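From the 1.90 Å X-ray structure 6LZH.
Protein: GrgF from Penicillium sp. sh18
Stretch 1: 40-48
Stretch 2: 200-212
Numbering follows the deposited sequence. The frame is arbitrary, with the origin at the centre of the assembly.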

# COMPACT_ATOMS: atom_id res chain seq x y z
N GLY A 40 -11.17 10.11 -13.17
CA GLY A 40 -11.91 9.76 -11.98
C GLY A 40 -11.97 8.26 -11.73
O GLY A 40 -11.34 7.44 -12.41
N PHE A 41 -12.76 7.90 -10.73
CA PHE A 41 -12.78 6.54 -10.20
C PHE A 41 -13.22 5.53 -11.25
O PHE A 41 -14.33 5.63 -11.79
N ASN A 42 -12.37 4.55 -11.53
CA ASN A 42 -12.68 3.45 -12.43
C ASN A 42 -12.99 3.94 -13.84
O ASN A 42 -13.68 3.26 -14.59
N MET A 43 -12.49 5.14 -14.21
CA MET A 43 -12.82 5.73 -15.50
C MET A 43 -11.59 5.77 -16.42
O MET A 43 -10.46 5.94 -15.94
N PRO A 44 -11.78 5.63 -17.72
CA PRO A 44 -10.69 5.85 -18.68
C PRO A 44 -10.49 7.35 -18.91
O PRO A 44 -11.21 8.19 -18.38
N LYS A 45 -9.49 7.66 -19.72
CA LYS A 45 -9.13 9.04 -20.04
C LYS A 45 -10.17 9.74 -20.91
O LYS A 45 -10.09 10.97 -21.10
N ASP A 46 -11.15 9.01 -21.43
CA ASP A 46 -11.90 9.46 -22.61
C ASP A 46 -12.89 10.58 -22.31
O ASP A 46 -13.18 11.40 -23.19
N ALA A 47 -13.45 10.65 -21.10
CA ALA A 47 -14.54 11.58 -20.82
C ALA A 47 -14.04 12.78 -20.02
O ALA A 47 -13.29 12.62 -19.06
N ILE A 48 -14.49 13.98 -20.44
CA ILE A 48 -14.33 15.26 -19.74
C ILE A 48 -12.90 15.79 -19.83
O ILE A 48 -12.68 16.93 -20.25
N GLY A 200 -24.18 10.25 -22.12
CA GLY A 200 -23.53 9.51 -23.18
C GLY A 200 -22.13 9.05 -22.89
O GLY A 200 -21.43 8.58 -23.80
N ILE A 201 -21.68 9.16 -21.64
CA ILE A 201 -20.35 8.71 -21.25
C ILE A 201 -20.46 7.25 -20.81
O ILE A 201 -21.23 6.95 -19.87
N PRO A 202 -19.77 6.32 -21.47
CA PRO A 202 -19.87 4.92 -21.07
C PRO A 202 -19.19 4.69 -19.74
O PRO A 202 -18.15 5.29 -19.43
N VAL A 203 -19.79 3.83 -18.93
CA VAL A 203 -19.31 3.54 -17.59
C VAL A 203 -19.21 2.03 -17.43
O VAL A 203 -20.17 1.31 -17.71
N GLU A 204 -18.04 1.56 -17.00
CA GLU A 204 -17.87 0.17 -16.59
C GLU A 204 -18.42 0.05 -15.17
O GLU A 204 -17.86 0.61 -14.23
N ASN A 205 -19.55 -0.66 -15.03
CA ASN A 205 -20.27 -0.70 -13.76
C ASN A 205 -19.82 -1.84 -12.85
O ASN A 205 -20.61 -2.31 -12.02
N ARG A 206 -18.57 -2.29 -12.99
CA ARG A 206 -18.03 -3.36 -12.16
C ARG A 206 -16.64 -2.96 -11.69
O ARG A 206 -15.89 -2.28 -12.40
N ILE A 207 -16.30 -3.41 -10.49
CA ILE A 207 -15.00 -3.13 -9.88
C ILE A 207 -14.57 -4.40 -9.16
O ILE A 207 -15.40 -5.12 -8.61
N SER A 208 -13.27 -4.71 -9.21
CA SER A 208 -12.79 -5.92 -8.56
C SER A 208 -13.02 -5.83 -7.05
O SER A 208 -12.93 -4.76 -6.46
N VAL A 209 -13.31 -6.98 -6.43
CA VAL A 209 -13.41 -6.99 -4.97
C VAL A 209 -12.08 -6.63 -4.33
O VAL A 209 -12.05 -6.16 -3.20
N GLN A 210 -10.96 -6.87 -5.02
CA GLN A 210 -9.68 -6.52 -4.43
C GLN A 210 -9.51 -5.02 -4.30
O GLN A 210 -8.69 -4.56 -3.49
N THR A 211 -10.25 -4.25 -5.10
CA THR A 211 -10.19 -2.80 -4.99
C THR A 211 -10.46 -2.35 -3.56
O THR A 211 -9.74 -1.51 -3.01
N TYR A 212 -11.48 -2.93 -2.92
CA TYR A 212 -11.82 -2.53 -1.55
C TYR A 212 -10.76 -2.97 -0.55
O TYR A 212 -10.42 -2.22 0.37

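Two segments far apart in sequence can be joined by a single polar side chain that reads the partner's backbone, with apolar contacts made both beside it and at some distance from it. GrgF illustrates the principle, burying 399 Å² between its two stretches. The largest share belongs to Asn42, whose CA-to-CB bond points toward the second stretch from within a type II turn spanning Gly40 to Met43. In its t rotamer, ND2 of Asn42 donates a hydrogen bond to O of Arg206 (3.0 Å), so the contact depends on the main chain of Arg206, whose own side chain starts away. Water 1 adds a second polar link, donating to O of Asn42 (3.0 Å) and to O of Glu204 (2.6 Å).

Apolar packing supplies the rest of the contact. Ile201 (chi1 m) points toward stretch 1, and its CG2 meets both CB of Ala47 at 3.5 Å and CE of Met43 at 3.7 Å. Met43 leaves its backbone sideways, but three successive m torsions bring its end nearer; CE also lies 3.6 Å from O of Pro202. Beyond Asn42, the t rotamer of Phe41 carries CZ to 3.9 Å from CD1 of Ile207, which points toward it from the strand, and the same CD1 lies 3.6 Å from OD1 of Asn42.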

# COMPACT_ATOMS: atom_id res chain seq x y z
CB PHE A 41 -13.70 6.47 -8.99
CG PHE A 41 -13.79 5.10 -8.39
CD1 PHE A 41 -12.81 4.66 -7.51
CD2 PHE A 41 -14.86 4.27 -8.69
CE1 PHE A 41 -12.89 3.40 -6.94
CE2 PHE A 41 -14.95 3.00 -8.13
CZ PHE A 41 -13.95 2.57 -7.24
CB ASN A 42 -13.84 2.60 -11.90
CG ASN A 42 -13.85 1.20 -12.49
OD1 ASN A 42 -12.80 0.65 -12.82
ND2 ASN A 42 -15.04 0.62 -12.66
CB MET A 43 -13.37 7.15 -15.34
CG MET A 43 -14.79 7.20 -14.77
SD MET A 43 -15.96 6.25 -15.80
CE MET A 43 -16.10 7.29 -17.26
CB PRO A 44 -11.20 5.15 -19.94
CG PRO A 44 -12.68 5.36 -19.88
CD PRO A 44 -13.04 5.28 -18.40
CB LYS A 45 -7.79 9.04 -20.78
CG LYS A 45 -7.93 8.40 -22.15
CD LYS A 45 -6.62 7.92 -22.69
CE LYS A 45 -6.81 7.31 -24.07
NZ LYS A 45 -7.58 6.03 -23.97
CB ASP A 46 -12.62 8.26 -23.23
CG ASP A 46 -11.67 7.34 -23.97
OD1 ASP A 46 -10.78 6.77 -23.31
OD2 ASP A 46 -11.80 7.20 -25.21
CB ALA A 47 -15.66 10.90 -20.03
CB ILE A 48 -14.75 15.16 -18.26
CG1 ILE A 48 -16.18 14.60 -18.13
CG2 ILE A 48 -14.68 16.54 -17.61
CD1 ILE A 48 -16.70 14.55 -16.68
CB ILE A 201 -19.77 9.59 -20.13
CG1 ILE A 201 -19.46 10.98 -20.70
CG2 ILE A 201 -18.55 8.93 -19.55
CD1 ILE A 201 -19.65 12.13 -19.71
CB PRO A 202 -19.18 4.16 -22.22
CG PRO A 202 -18.27 5.16 -22.85
CD PRO A 202 -18.83 6.53 -22.59
CB VAL A 203 -20.24 4.13 -16.51
CG1 VAL A 203 -19.85 3.60 -15.13
CG2 VAL A 203 -20.21 5.65 -16.56
CB GLU A 204 -16.39 -0.22 -16.66
CG GLU A 204 -16.11 -1.72 -16.49
CD GLU A 204 -16.97 -2.60 -17.39
OE1 GLU A 204 -16.80 -2.56 -18.63
OE2 GLU A 204 -17.83 -3.32 -16.84
CB ASN A 205 -21.78 -0.80 -14.03
CG ASN A 205 -22.20 -2.18 -14.50
OD1 ASN A 205 -21.47 -2.84 -15.24
ND2 ASN A 205 -23.37 -2.63 -14.06
CB ARG A 206 -17.96 -4.69 -12.94
CG ARG A 206 -19.28 -5.11 -13.58
CD ARG A 206 -19.49 -6.62 -13.54
NE ARG A 206 -20.42 -7.01 -12.48
CZ ARG A 206 -20.56 -8.25 -12.02
NH1 ARG A 206 -19.83 -9.23 -12.54
NH2 ARG A 206 -21.43 -8.51 -11.05
CB ILE A 207 -15.09 -1.91 -8.94
CG1 ILE A 207 -13.71 -1.50 -8.47
CG2 ILE A 207 -15.99 -2.19 -7.76
CD1 ILE A 207 -13.02 -0.58 -9.42
CB SER A 208 -11.30 -6.14 -8.84
OG SER A 208 -10.53 -5.21 -8.10
CB VAL A 209 -13.92 -8.34 -4.44
CG1 VAL A 209 -15.25 -8.71 -5.07
CG2 VAL A 209 -12.90 -9.46 -4.67
CB GLN A 210 -8.53 -7.12 -5.27
CG GLN A 210 -8.58 -8.65 -5.36
CD GLN A 210 -8.46 -9.29 -3.98
OE1 GLN A 210 -7.77 -8.76 -3.08
NE2 GLN A 210 -9.12 -10.43 -3.80
CB THR A 211 -11.18 -2.15 -5.96
OG1 THR A 211 -10.79 -2.42 -7.32
CG2 THR A 211 -11.25 -0.64 -5.72
CB TYR A 212 -13.20 -3.08 -1.17
CG TYR A 212 -13.69 -2.56 0.18
CD1 TYR A 212 -14.37 -1.35 0.28
CD2 TYR A 212 -13.43 -3.27 1.35
CE1 TYR A 212 -14.81 -0.86 1.51
CE2 TYR A 212 -13.86 -2.78 2.59
CZ TYR A 212 -14.55 -1.58 2.66
OH TYR A 212 -14.97 -1.10 3.89
O HOH W 1 -16.71 2.95 -14.48